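Local structure of group II chitinase (Ostrinia furnacalis, 6JAV) at residues A44-D49 with D92-L97; G50-H55 with Q109-F114; Q253-E258 with N317-F322; G298-K303 with Y312-N317. The protein probably hydrolyses internal bonds of chitin as an endochitinase, this chain being its catalytic domain 1, of glycoside hydrolase family 18, with an inhibitor bound. All blocks are in the same frame, centred on the assembly; numbering follows the deposited sequence.

How the contacts relate
The four contacts lie in two pairs within the family 18 catalytic domain. Contacts 1 and 2, centres 11 Å apart, pack helices 93-98 and 101-118 against strands 38-46 and 52-54 on one flank of the TIM barrel; their segments alternate along the chain, and V45 hydrogen-bonds T53 where the strands pair. Contacts 3 and 4, centres 9 Å apart, share N317 and follow later in sequence, contact 4 falling between the segments of contact 3 but for that residue; strand 318-321 has 244-257 on one flank and 312-315 on the other. Centres of contacts 1 and 3 are 34 Å apart. The first pair joins barrel strand and outer helices; the second probably lies in the alpha+beta insertion.

Contact 1. Residues A44-D49 with D92-L97; sequences AVLGND and DKYSKL
Where the TIM-barrel strand 38-46 runs out into its following loop, L46 meets K93, Y94 and L97 of helix 93-98, a short helix in the segment that leads from barrel strand 78-84 to helix 101-118. L46 carries the contact. Its CB sits 3.8 Å from Y94 CZ, and its CD2 methyl lies over one face of the phenol ring, 4.2 Å from the Y94 ring centroid and displaced toward the rim, in a CH-pi contact. CG of L46 is anti to the backbone N (chi1 -169°), on the helix side; of the methyls it bears, CD2 also approaches the helix backbone, 3.7 Å from K93 O, and both CD1 and CD2 of L46 reach L97 CD2. F107 of helix 101-118 packs on L46 and L97, so the leucine is buried on that side as well.

Polar groups border this apolar patch. The lysine chain is extended beyond CG and passes L46 CB with its CD and CE before the ammonium group bonds the leucine carbonyl. D88, from the loop after strand 78-84, ties the corner together: OD1 forms a salt bridge with K93 NZ, whereas OD2 is hydrogen-bonded to both L46 N and Y94 OH. The amide and carbonyl of the last strand residue are therefore both satisfied by side chains. Y94 is further held by stacking with W127. The lysine bond, K93 NZ to L46 O at 2.8 Å, falls on a lone pair in the carbonyl plane, with a C=O...N angle of 144°.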
loop_
_atom_site.group_PDB
_atom_site.type_symbol
_atom_site.label_atom_id
_atom_site.label_comp_id
_atom_site.label_asym_id
_atom_site.label_seq_id
_atom_site.Cartn_x
_atom_site.Cartn_y
_atom_site.Cartn_z
ATOM N N ALA A 44 10.336 9.017 2.643
ATOM C CA ALA A 44 10.892 10.366 2.647
ATOM C C ALA A 44 9.742 11.366 2.511
ATOM O O ALA A 44 8.621 11.009 2.127
ATOM C CB ALA A 44 11.875 10.531 1.490
ATOM N N VAL A 45 10.005 12.620 2.863
ATOM C CA VAL A 45 8.950 13.635 2.904
ATOM C C VAL A 45 9.396 14.866 2.121
ATOM O O VAL A 45 10.573 15.033 1.801
ATOM C CB VAL A 45 8.543 14.007 4.342
ATOM C CG1 VAL A 45 7.938 12.795 5.033
ATOM C CG2 VAL A 45 9.747 14.539 5.120
ATOM N N LEU A 46 8.432 15.759 1.854
ATOM C CA LEU A 46 8.724 17.010 1.158
ATOM C C LEU A 46 9.055 18.085 2.185
ATOM O O LEU A 46 8.208 18.447 3.001
ATOM C CB LEU A 46 7.527 17.435 0.299
ATOM C CG LEU A 46 7.831 18.585 -0.674
ATOM C CD1 LEU A 46 8.897 18.177 -1.696
ATOM C CD2 LEU A 46 6.525 19.035 -1.360
ATOM N N GLY A 47 10.284 18.587 2.145
ATOM C CA GLY A 47 10.694 19.614 3.083
ATOM C C GLY A 47 10.072 20.963 2.777
ATOM O O GLY A 47 9.472 21.195 1.720
ATOM N N ASN A 48 10.238 21.884 3.733
ATOM C CA ASN A 48 9.686 23.231 3.591
ATOM C C ASN A 48 10.362 24.033 2.487
ATOM O O ASN A 48 9.789 25.024 2.022
ATOM C CB ASN A 48 9.800 23.999 4.912
ATOM C CG ASN A 48 8.839 23.484 5.958
ATOM O OD1 ASN A 48 9.250 22.920 6.970
ATOM N ND2 ASN A 48 7.545 23.659 5.709
ATOM N N ASP A 49 11.549 23.628 2.065
ATOM C CA ASP A 49 12.252 24.226 0.944
ATOM C C ASP A 49 11.875 23.591 -0.395
ATOM O O ASP A 49 12.507 23.902 -1.413
ATOM C CB ASP A 49 13.758 24.112 1.163
ATOM C CG ASP A 49 14.220 22.674 1.380
ATOM O OD1 ASP A 49 13.384 21.728 1.344
ATOM O OD2 ASP A 49 15.436 22.487 1.589
ATOM N N ASP A 92 -1.295 21.438 1.597
ATOM C CA ASP A 92 -1.150 21.880 0.213
ATOM C C ASP A 92 0.267 21.772 -0.345
ATOM O O ASP A 92 0.475 22.172 -1.493
ATOM C CB ASP A 92 -1.647 23.328 0.045
ATOM C CG ASP A 92 -0.729 24.364 0.708
ATOM O OD1 ASP A 92 0.319 24.016 1.293
ATOM O OD2 ASP A 92 -1.085 25.561 0.641
ATOM N N LYS A 93 1.247 21.219 0.377
ATOM C CA LYS A 93 2.627 21.399 -0.085
ATOM C C LYS A 93 2.928 20.670 -1.399
ATOM O O LYS A 93 3.698 21.191 -2.223
ATOM C CB LYS A 93 3.654 21.063 0.995
ATOM C CG LYS A 93 3.703 19.607 1.387
ATOM C CD LYS A 93 4.769 19.425 2.461
ATOM C CE LYS A 93 4.689 18.019 3.013
ATOM N NZ LYS A 93 5.748 17.810 4.097
ATOM N N TYR A 94 2.352 19.481 -1.631
ATOM C CA TYR A 94 2.597 18.812 -2.918
ATOM C C TYR A 94 1.900 19.543 -4.056
ATOM O O TYR A 94 2.446 19.632 -5.176
ATOM C CB TYR A 94 2.151 17.344 -2.862
ATOM C CG TYR A 94 3.103 16.481 -2.068
ATOM C CD1 TYR A 94 4.207 15.919 -2.673
ATOM C CD2 TYR A 94 2.896 16.260 -0.699
ATOM C CE1 TYR A 94 5.107 15.133 -1.934
ATOM C CE2 TYR A 94 3.785 15.479 0.051
ATOM C CZ TYR A 94 4.878 14.927 -0.588
ATOM O OH TYR A 94 5.799 14.154 0.096
ATOM N N SER A 95 0.692 20.052 -3.793
ATOM C CA SER A 95 0.002 20.866 -4.789
ATOM C C SER A 95 0.814 22.113 -5.134
ATOM O O SER A 95 0.960 22.453 -6.315
ATOM C CB SER A 95 -1.395 21.212 -4.278
ATOM O OG SER A 95 -2.100 22.008 -5.218
ATOM N N LYS A 96 1.378 22.788 -4.120
ATOM C CA LYS A 96 2.197 23.962 -4.398
ATOM C C LYS A 96 3.397 23.589 -5.255
ATOM O O LYS A 96 3.766 24.323 -6.180
ATOM C CB LYS A 96 2.648 24.616 -3.094
ATOM C CG LYS A 96 1.513 25.260 -2.306
ATOM C CD LYS A 96 1.008 26.527 -2.960
ATOM C CE LYS A 96 0.224 27.357 -1.949
ATOM N NZ LYS A 96 -0.393 28.561 -2.568
ATOM N N LEU A 97 4.008 22.435 -4.978
ATOM C CA LEU A 97 5.144 21.986 -5.774
ATOM C C LEU A 97 4.736 21.757 -7.227
ATOM O O LEU A 97 5.355 22.306 -8.152
ATOM C CB LEU A 97 5.700 20.696 -5.166
ATOM C CG LEU A 97 6.731 19.961 -6.031
ATOM C CD1 LEU A 97 8.006 20.800 -6.262
ATOM C CD2 LEU A 97 7.110 18.607 -5.398
#

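Contact 2. Residues G50-H55 with Q109-F114; sequences GLMTAH and QHAVAF
The H110 imidazole has L51 over one face, with CB and CD1 over the ring and CD2 against H110 CB and CG, and the carbonyl of M52 at its edge, while the F114 ring meets M52, T53 and A54 obliquely. These rings stand on helix 101-118 of the TIM barrel and pack against strand 52-54, the antiparallel partner that follows barrel strand 38-46, and the residue before it. L51 CB makes a CH-pi contact 4.0 Å from the H110 ring centroid, and L51 CD1 comes within 3.8 Å of H110 CD2; the two side chains cross at about a right angle. Near the ring plane, H110 CE1 is 3.1 Å from M52 O.

M52 reaches between strand and helix. Its SD makes an oblique Met-aromatic contact 5.2 Å from the F114 ring centroid, and the bend at chi3 (51°) turns CE back to the helix, 3.8 Å from A111 CB. The same methyl touches the F114 ring at CD1. Farther out on that ring, CE2 and CZ approach the backbone of T53 and A54. L81 and L83 of strand 78-84 pack against M52, and Y61 of helix 57-62 against F114, so this layer is enclosed by both sheet and helices.

Direct hydrogen bonds between the segments are absent, and a water makes the polar link: it accepts from M52 N at 2.8 Å and lies 2.8 Å from H110 ND1.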
loop_
_atom_site.group_PDB
_atom_site.type_symbol
_atom_site.label_atom_id
_atom_site.label_comp_id
_atom_site.label_asym_id
_atom_site.label_seq_id
_atom_site.Cartn_x
_atom_site.Cartn_y
_atom_site.Cartn_z
ATOM N N GLY A 50 10.860 22.724 -0.420
ATOM C CA GLY A 50 10.435 22.087 -1.659
ATOM C C GLY A 50 11.323 20.970 -2.158
ATOM O O GLY A 50 11.258 20.635 -3.346
ATOM N N LEU A 51 12.151 20.376 -1.288
ATOM C CA LEU A 51 13.080 19.327 -1.673
ATOM C C LEU A 51 12.809 18.083 -0.833
ATOM O O LEU A 51 12.429 18.186 0.337
ATOM C CB LEU A 51 14.531 19.736 -1.406
ATOM C CG LEU A 51 14.987 21.020 -2.105
ATOM C CD1 LEU A 51 16.427 21.324 -1.751
ATOM C CD2 LEU A 51 14.781 20.864 -3.616
ATOM N N MET A 52 12.972 16.917 -1.449
ATOM C CA MET A 52 12.847 15.659 -0.720
ATOM C C MET A 52 13.862 15.607 0.418
ATOM O O MET A 52 15.013 16.025 0.263
ATOM C CB MET A 52 13.054 14.487 -1.681
ATOM C CG MET A 52 12.793 13.132 -1.030
ATOM S SD MET A 52 12.639 11.784 -2.212
ATOM C CE MET A 52 14.131 12.112 -3.122
ATOM N N THR A 53 13.427 15.099 1.573
ATOM C CA THR A 53 14.293 15.020 2.741
ATOM C C THR A 53 13.910 13.807 3.581
ATOM O O THR A 53 12.793 13.295 3.501
ATOM C CB THR A 53 14.261 16.314 3.560
ATOM O OG1 THR A 53 15.297 16.284 4.551
ATOM C CG2 THR A 53 12.952 16.478 4.236
ATOM N N ALA A 54 14.854 13.339 4.386
ATOM C CA ALA A 54 14.558 12.200 5.251
ATOM C C ALA A 54 13.532 12.570 6.312
ATOM O O ALA A 54 13.565 13.667 6.891
ATOM C CB ALA A 54 15.830 11.712 5.948
ATOM N N HIS A 55 12.613 11.637 6.562
ATOM C CA HIS A 55 11.580 11.839 7.564
ATOM C C HIS A 55 12.120 11.676 8.976
ATOM O O HIS A 55 11.782 12.458 9.866
ATOM C CB HIS A 55 10.461 10.826 7.327
ATOM C CG HIS A 55 9.450 10.792 8.422
ATOM N ND1 HIS A 55 9.266 9.692 9.233
ATOM C CD2 HIS A 55 8.578 11.736 8.855
ATOM C CE1 HIS A 55 8.307 9.951 10.105
ATOM N NE2 HIS A 55 7.879 11.186 9.901
ATOM N N GLN A 109 16.140 17.736 -9.882
ATOM C CA GLN A 109 17.578 17.496 -9.895
ATOM C C GLN A 109 18.076 17.106 -8.512
ATOM O O GLN A 109 18.952 16.238 -8.378
ATOM C CB GLN A 109 18.329 18.737 -10.384
ATOM C CG GLN A 109 17.974 19.171 -11.814
ATOM C CD GLN A 109 18.224 18.094 -12.853
ATOM O OE1 GLN A 109 19.170 17.304 -12.744
ATOM N NE2 GLN A 109 17.374 18.058 -13.866
ATOM N N HIS A 110 17.521 17.729 -7.471
ATOM C CA HIS A 110 17.933 17.367 -6.121
ATOM C C HIS A 110 17.481 15.949 -5.774
ATOM O O HIS A 110 18.216 15.207 -5.110
ATOM C CB HIS A 110 17.377 18.374 -5.130
ATOM C CG HIS A 110 17.586 17.967 -3.707
ATOM N ND1 HIS A 110 16.764 17.060 -3.066
ATOM C CD2 HIS A 110 18.542 18.314 -2.810
ATOM C CE1 HIS A 110 17.193 16.885 -1.828
ATOM N NE2 HIS A 110 18.277 17.624 -1.652
ATOM N N ALA A 111 16.273 15.562 -6.201
ATOM C CA ALA A 111 15.758 14.231 -5.864
ATOM C C ALA A 111 16.638 13.139 -6.450
ATOM O O ALA A 111 16.947 12.153 -5.769
ATOM C CB ALA A 111 14.308 14.084 -6.344
ATOM N N VAL A 112 17.064 13.291 -7.701
ATOM C CA VAL A 112 17.912 12.272 -8.307
ATOM C C VAL A 112 19.256 12.188 -7.592
ATOM O O VAL A 112 19.762 11.085 -7.320
ATOM C CB VAL A 112 18.024 12.498 -9.822
ATOM C CG1 VAL A 112 18.836 11.377 -10.445
ATOM C CG2 VAL A 112 16.620 12.530 -10.415
ATOM N N ALA A 113 19.822 13.340 -7.212
ATOM C CA ALA A 113 21.075 13.330 -6.447
ATOM C C ALA A 113 20.897 12.626 -5.105
ATOM O O ALA A 113 21.786 11.889 -4.657
ATOM C CB ALA A 113 21.564 14.765 -6.237
ATOM N N PHE A 114 19.744 12.829 -4.468
ATOM C CA PHE A 114 19.436 12.179 -3.194
ATOM C C PHE A 114 19.416 10.662 -3.360
ATOM O O PHE A 114 20.054 9.933 -2.587
ATOM C CB PHE A 114 18.074 12.707 -2.727
ATOM C CG PHE A 114 17.716 12.394 -1.292
ATOM C CD1 PHE A 114 17.198 11.157 -0.940
ATOM C CD2 PHE A 114 17.836 13.364 -0.305
ATOM C CE1 PHE A 114 16.824 10.884 0.389
ATOM C CE2 PHE A 114 17.478 13.090 1.016
ATOM C CZ PHE A 114 16.959 11.848 1.358
HETATM O O HOH W 1 14.112 17.009 -4.023
#

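Contact 3. Residues Q253-E258 with N317-F322; sequences QSFTIE and NQWVSF. Unlike the reference sequence in segment 253-258: E258 (reference Gly).
F255 and W319 stand side by side and point the same way, yet their rings are turned almost perpendicular: the planes meet at 84°, with the edge of the indole six-membered ring toward the F255 face in an offset edge-to-face pair. The closest atoms are F255 CD1 and W319 CE3, 3.5 Å apart. I257 crosses the tryptophan at about a right angle and sets CG2 3.8 Å from W319 CB. S321 OG lies at the edge of the F255 ring, held by G209 O and V211 N.

The two strands are antiparallel and probably belong to the alpha+beta insertion found in this class of family 18 chitinases, where 244-257 runs on and pairs with 318-321. As a hydrogen-bonded pair, F255 N bonds W319 O at 2.8 Å and W319 N bonds F255 O at 3.0 Å. At the other end Q253 NE2 bonds D199, which lines the inhibitor pocket. On the opposite sheet face T256 and Q318 cross. The Q318 chain bends, and its amide NE2 gives one bond to T256 OG1 (3.1 Å) and another, nearly straight at 178°, to N317 OD1 from above that carbonyl's plane. T256 OG1 also bonds G272 O, and Q318 OE1 bonds E274 N.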
loop_
_atom_site.group_PDB
_atom_site.type_symbol
_atom_site.label_atom_id
_atom_site.label_comp_id
_atom_site.label_asym_id
_atom_site.label_seq_id
_atom_site.Cartn_x
_atom_site.Cartn_y
_atom_site.Cartn_z
ATOM N N GLN A 253 -8.946 -3.322 9.016
ATOM C CA GLN A 253 -9.631 -2.153 9.541
ATOM C C GLN A 253 -10.553 -2.594 10.667
ATOM O O GLN A 253 -11.335 -3.548 10.510
ATOM C CB GLN A 253 -10.440 -1.456 8.445
ATOM C CG GLN A 253 -9.562 -0.729 7.420
ATOM C CD GLN A 253 -9.011 0.607 7.911
ATOM O OE1 GLN A 253 -9.494 1.195 8.893
ATOM N NE2 GLN A 253 -7.990 1.113 7.212
ATOM N N SER A 254 -10.441 -1.917 11.808
ATOM C CA SER A 254 -11.201 -2.297 12.991
ATOM C C SER A 254 -12.231 -1.236 13.343
ATOM O O SER A 254 -12.086 -0.057 13.016
ATOM C CB SER A 254 -10.271 -2.516 14.186
ATOM O OG SER A 254 -9.759 -1.271 14.580
ATOM N N PHE A 255 -13.274 -1.685 14.037
ATOM C CA PHE A 255 -14.460 -0.871 14.281
ATOM C C PHE A 255 -14.989 -1.182 15.677
ATOM O O PHE A 255 -14.930 -2.329 16.126
ATOM C CB PHE A 255 -15.600 -1.229 13.302
ATOM C CG PHE A 255 -15.256 -1.120 11.821
ATOM C CD1 PHE A 255 -14.494 -2.106 11.198
ATOM C CD2 PHE A 255 -15.776 -0.091 11.043
ATOM C CE1 PHE A 255 -14.199 -2.040 9.845
ATOM C CE2 PHE A 255 -15.487 -0.025 9.677
ATOM C CZ PHE A 255 -14.719 -1.008 9.079
ATOM N N THR A 256 -15.510 -0.151 16.353
ATOM C CA THR A 256 -16.308 -0.330 17.571
ATOM C C THR A 256 -17.777 -0.285 17.162
ATOM O O THR A 256 -18.261 0.748 16.686
ATOM C CB THR A 256 -15.962 0.737 18.610
ATOM O OG1 THR A 256 -14.598 0.571 19.043
ATOM C CG2 THR A 256 -16.869 0.584 19.853
ATOM N N ILE A 257 -18.453 -1.413 17.281
ATOM C CA ILE A 257 -19.833 -1.511 16.813
ATOM C C ILE A 257 -20.774 -1.006 17.894
ATOM O O ILE A 257 -20.518 -1.147 19.094
ATOM C CB ILE A 257 -20.209 -2.920 16.315
ATOM C CG1 ILE A 257 -19.969 -3.963 17.397
ATOM C CG2 ILE A 257 -19.400 -3.256 15.060
ATOM C CD1 ILE A 257 -20.417 -5.360 17.013
ATOM N N GLU A 258 -21.873 -0.389 17.445
ATOM C CA GLU A 258 -22.826 0.219 18.367
ATOM C C GLU A 258 -23.533 -0.807 19.227
ATOM O O GLU A 258 -24.010 -0.464 20.314
ATOM C CB GLU A 258 -23.876 1.005 17.589
ATOM C CG GLU A 258 -23.409 2.367 17.136
ATOM C CD GLU A 258 -24.551 3.217 16.625
ATOM O OE1 GLU A 258 -25.700 2.721 16.615
ATOM O OE2 GLU A 258 -24.295 4.372 16.221
ATOM N N ASN A 317 -17.913 -5.743 21.375
ATOM C CA ASN A 317 -18.188 -4.625 20.483
ATOM C C ASN A 317 -17.024 -4.307 19.538
ATOM O O ASN A 317 -16.984 -3.213 18.975
ATOM C CB ASN A 317 -18.646 -3.386 21.267
ATOM C CG ASN A 317 -17.515 -2.688 22.015
ATOM O OD1 ASN A 317 -16.397 -3.197 22.124
ATOM N ND2 ASN A 317 -17.813 -1.505 22.538
ATOM N N GLN A 318 -16.091 -5.235 19.358
ATOM C CA GLN A 318 -14.961 -5.040 18.453
ATOM C C GLN A 318 -15.137 -5.905 17.212
ATOM O O GLN A 318 -15.562 -7.059 17.304
ATOM C CB GLN A 318 -13.666 -5.428 19.150
ATOM C CG GLN A 318 -13.366 -4.526 20.343
ATOM C CD GLN A 318 -13.214 -3.083 19.926
ATOM O OE1 GLN A 318 -12.291 -2.732 19.184
ATOM N NE2 GLN A 318 -14.128 -2.232 20.373
ATOM N N TRP A 319 -14.796 -5.345 16.043
ATOM C CA TRP A 319 -15.044 -6.011 14.765
ATOM C C TRP A 319 -13.914 -5.617 13.812
ATOM O O TRP A 319 -13.555 -4.436 13.757
ATOM C CB TRP A 319 -16.389 -5.486 14.235
ATOM C CG TRP A 319 -17.068 -6.188 13.092
ATOM C CD1 TRP A 319 -18.164 -7.034 13.169
ATOM C CD2 TRP A 319 -16.809 -6.007 11.692
ATOM N NE1 TRP A 319 -18.558 -7.417 11.903
ATOM C CE2 TRP A 319 -17.743 -6.803 10.981
ATOM C CE3 TRP A 319 -15.848 -5.273 10.965
ATOM C CZ2 TRP A 319 -17.759 -6.874 9.587
ATOM C CZ3 TRP A 319 -15.872 -5.332 9.568
ATOM C CH2 TRP A 319 -16.812 -6.136 8.896
ATOM N N VAL A 320 -13.350 -6.576 13.077
ATOM C CA VAL A 320 -12.224 -6.262 12.181
ATOM C C VAL A 320 -12.375 -7.029 10.876
ATOM O O VAL A 320 -12.743 -8.204 10.874
ATOM C CB VAL A 320 -10.875 -6.565 12.879
ATOM C CG1 VAL A 320 -10.727 -8.044 13.190
ATOM C CG2 VAL A 320 -9.683 -6.059 12.017
ATOM N N SER A 321 -12.087 -6.365 9.748
ATOM C CA SER A 321 -12.088 -7.052 8.460
ATOM C C SER A 321 -10.674 -7.069 7.904
ATOM O O SER A 321 -9.916 -6.117 8.107
ATOM C CB SER A 321 -13.039 -6.373 7.466
ATOM O OG SER A 321 -12.679 -5.024 7.258
ATOM N N PHE A 322 -10.321 -8.150 7.208
ATOM C CA PHE A 322 -8.921 -8.408 6.871
ATOM C C PHE A 322 -8.844 -9.499 5.812
ATOM O O PHE A 322 -9.847 -10.122 5.443
ATOM C CB PHE A 322 -8.123 -8.799 8.136
ATOM C CG PHE A 322 -8.538 -10.115 8.724
ATOM C CD1 PHE A 322 -9.698 -10.202 9.499
ATOM C CD2 PHE A 322 -7.822 -11.275 8.472
ATOM C CE1 PHE A 322 -10.111 -11.432 10.038
ATOM C CE2 PHE A 322 -8.235 -12.520 9.031
ATOM C CZ PHE A 322 -9.392 -12.568 9.795
HETATM O O HOH W 2 -20.360 -0.311 22.033
#

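Contact 4. Residues G298-K303 with Y312-N317; sequences GWTVVK and YAYKGN
W299 lies against K315, A313 and Y314, and its side chain runs outward across the hairpin of strands 300-302 and 312-315, probably part of the alpha+beta insertion. CB lies 3.6 Å from Y314 O. CG is under K315 CB, which makes a CH-pi contact 3.5 Å from the centroid of the W299 five-membered ring. CD1 and NE1 continue beneath the lysine chain, meeting its CB and CD; that chain crosses the indole at about a right angle and runs extended until NZ bonds S297 O. On the six-membered ring, CE3 has A313 O near the ring plane at 3.8 Å. At the tip, W299 CH2 reaches Q318 CB, 3.5 Å away.

The other sheet face carries two tyrosines. CG of Y312 and Y314 lies between the backbone N and the carbonyl carbon (chi1 62° and 63°), and the rings lie beside their cross-strand partners: V302 CB over the Y312 ring, 3.4 Å from its CZ, and T300 CB over the Y314 ring. V302 CG2 meets the Y314 edge in its plane. T300 with Y314 and V302 with Y312 are antiparallel hydrogen-bonded pairs, and a water links T300 OG1 to Y314 O.

Helix 287-296 covers the sheet face of V301 and A313, with R293 against W299 and I294 against both, while strand 318-321 flanks 312-315; on the tyrosine face Y312 stacks on W319 and Y314 on H263.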
loop_
_atom_site.group_PDB
_atom_site.type_symbol
_atom_site.label_atom_id
_atom_site.label_comp_id
_atom_site.label_asym_id
_atom_site.label_seq_id
_atom_site.Cartn_x
_atom_site.Cartn_y
_atom_site.Cartn_z
ATOM N N GLY A 298 -10.589 -16.047 21.263
ATOM C CA GLY A 298 -11.941 -16.481 20.958
ATOM C C GLY A 298 -12.747 -15.587 20.042
ATOM O O GLY A 298 -13.985 -15.633 20.080
ATOM N N TRP A 299 -12.110 -14.762 19.215
ATOM C CA TRP A 299 -12.904 -13.957 18.295
ATOM C C TRP A 299 -13.549 -14.879 17.265
ATOM O O TRP A 299 -12.956 -15.874 16.841
ATOM C CB TRP A 299 -12.029 -12.926 17.580
ATOM C CG TRP A 299 -11.592 -11.753 18.440
ATOM C CD1 TRP A 299 -11.181 -11.800 19.748
ATOM C CD2 TRP A 299 -11.520 -10.379 18.056
ATOM N NE1 TRP A 299 -10.857 -10.549 20.188
ATOM C CE2 TRP A 299 -11.049 -9.656 19.171
ATOM C CE3 TRP A 299 -11.814 -9.683 16.869
ATOM C CZ2 TRP A 299 -10.861 -8.271 19.146
ATOM C CZ3 TRP A 299 -11.617 -8.313 16.844
ATOM C CH2 TRP A 299 -11.147 -7.621 17.978
ATOM N N THR A 300 -14.770 -14.543 16.866
ATOM C CA THR A 300 -15.529 -15.364 15.926
ATOM C C THR A 300 -15.247 -14.875 14.508
ATOM O O THR A 300 -15.293 -13.671 14.257
ATOM C CB THR A 300 -17.017 -15.208 16.226
ATOM O OG1 THR A 300 -17.268 -15.586 17.590
ATOM C CG2 THR A 300 -17.829 -16.091 15.301
ATOM N N VAL A 301 -14.983 -15.806 13.594
ATOM C CA VAL A 301 -14.608 -15.491 12.215
ATOM C C VAL A 301 -15.785 -15.793 11.298
ATOM O O VAL A 301 -16.392 -16.865 11.404
ATOM C CB VAL A 301 -13.380 -16.303 11.788
ATOM C CG1 VAL A 301 -13.038 -16.015 10.343
ATOM C CG2 VAL A 301 -12.210 -15.985 12.720
ATOM N N VAL A 302 -16.105 -14.865 10.397
ATOM C CA VAL A 302 -17.120 -15.091 9.363
ATOM C C VAL A 302 -16.430 -14.993 8.005
ATOM O O VAL A 302 -15.846 -13.948 7.682
ATOM C CB VAL A 302 -18.265 -14.078 9.457
ATOM C CG1 VAL A 302 -19.283 -14.290 8.317
ATOM C CG2 VAL A 302 -18.944 -14.134 10.842
ATOM N N LYS A 303 -16.505 -16.063 7.211
ATOM C CA LYS A 303 -15.940 -16.085 5.864
ATOM C C LYS A 303 -17.044 -15.927 4.829
ATOM O O LYS A 303 -18.220 -16.182 5.100
ATOM C CB LYS A 303 -15.169 -17.376 5.617
ATOM C CG LYS A 303 -14.006 -17.536 6.601
ATOM C CD LYS A 303 -13.099 -18.689 6.219
ATOM C CE LYS A 303 -12.101 -18.254 5.164
ATOM N NZ LYS A 303 -10.827 -19.056 5.163
ATOM N N TYR A 312 -14.189 -11.430 8.191
ATOM C CA TYR A 312 -14.176 -10.497 9.308
ATOM C C TYR A 312 -14.241 -11.300 10.600
ATOM O O TYR A 312 -14.558 -12.489 10.593
ATOM C CB TYR A 312 -15.273 -9.430 9.225
ATOM C CG TYR A 312 -16.696 -9.959 9.250
ATOM C CD1 TYR A 312 -17.346 -10.172 10.460
ATOM C CD2 TYR A 312 -17.393 -10.199 8.067
ATOM C CE1 TYR A 312 -18.662 -10.626 10.490
ATOM C CE2 TYR A 312 -18.726 -10.660 8.097
ATOM C CZ TYR A 312 -19.328 -10.866 9.306
ATOM O OH TYR A 312 -20.636 -11.326 9.361
ATOM N N ALA A 313 -13.869 -10.656 11.694
ATOM C CA ALA A 313 -13.863 -11.321 13.001
ATOM C C ALA A 313 -14.352 -10.356 14.068
ATOM O O ALA A 313 -14.147 -9.144 13.974
ATOM C CB ALA A 313 -12.461 -11.846 13.351
ATOM N N TYR A 314 -14.983 -10.896 15.126
ATOM C CA TYR A 314 -15.554 -9.994 16.119
ATOM C C TYR A 314 -15.559 -10.629 17.502
ATOM O O TYR A 314 -15.516 -11.851 17.650
ATOM C CB TYR A 314 -16.973 -9.530 15.741
ATOM C CG TYR A 314 -17.968 -10.675 15.669
ATOM C CD1 TYR A 314 -18.130 -11.424 14.504
ATOM C CD2 TYR A 314 -18.712 -11.035 16.792
ATOM C CE1 TYR A 314 -19.018 -12.487 14.448
ATOM C CE2 TYR A 314 -19.600 -12.080 16.742
ATOM C CZ TYR A 314 -19.751 -12.806 15.580
ATOM O OH TYR A 314 -20.640 -13.857 15.558
ATOM N N LYS A 315 -15.580 -9.760 18.508
ATOM C CA LYS A 315 -15.782 -10.187 19.890
ATOM C C LYS A 315 -16.297 -8.987 20.662
ATOM O O LYS A 315 -15.713 -7.901 20.600
ATOM C CB LYS A 315 -14.488 -10.713 20.512
ATOM C CG LYS A 315 -14.728 -11.243 21.933
ATOM C CD LYS A 315 -13.510 -11.881 22.511
ATOM C CE LYS A 315 -13.832 -12.500 23.868
ATOM N NZ LYS A 315 -12.578 -12.927 24.557
ATOM N N GLY A 316 -17.405 -9.176 21.370
ATOM C CA GLY A 316 -17.979 -8.052 22.089
ATOM C C GLY A 316 -18.361 -6.969 21.106
ATOM O O GLY A 316 -19.002 -7.229 20.084
ATOM N N ASN A 317 -17.913 -5.743 21.375
ATOM C CA ASN A 317 -18.188 -4.625 20.483
ATOM C C ASN A 317 -17.024 -4.307 19.538
ATOM O O ASN A 317 -16.984 -3.213 18.975
ATOM C CB ASN A 317 -18.646 -3.386 21.267
ATOM C CG ASN A 317 -17.515 -2.688 22.015
ATOM O OD1 ASN A 317 -16.397 -3.197 22.124
ATOM N ND2 ASN A 317 -17.813 -1.505 22.538
HETATM O O HOH W 3 -16.868 -13.776 19.412
#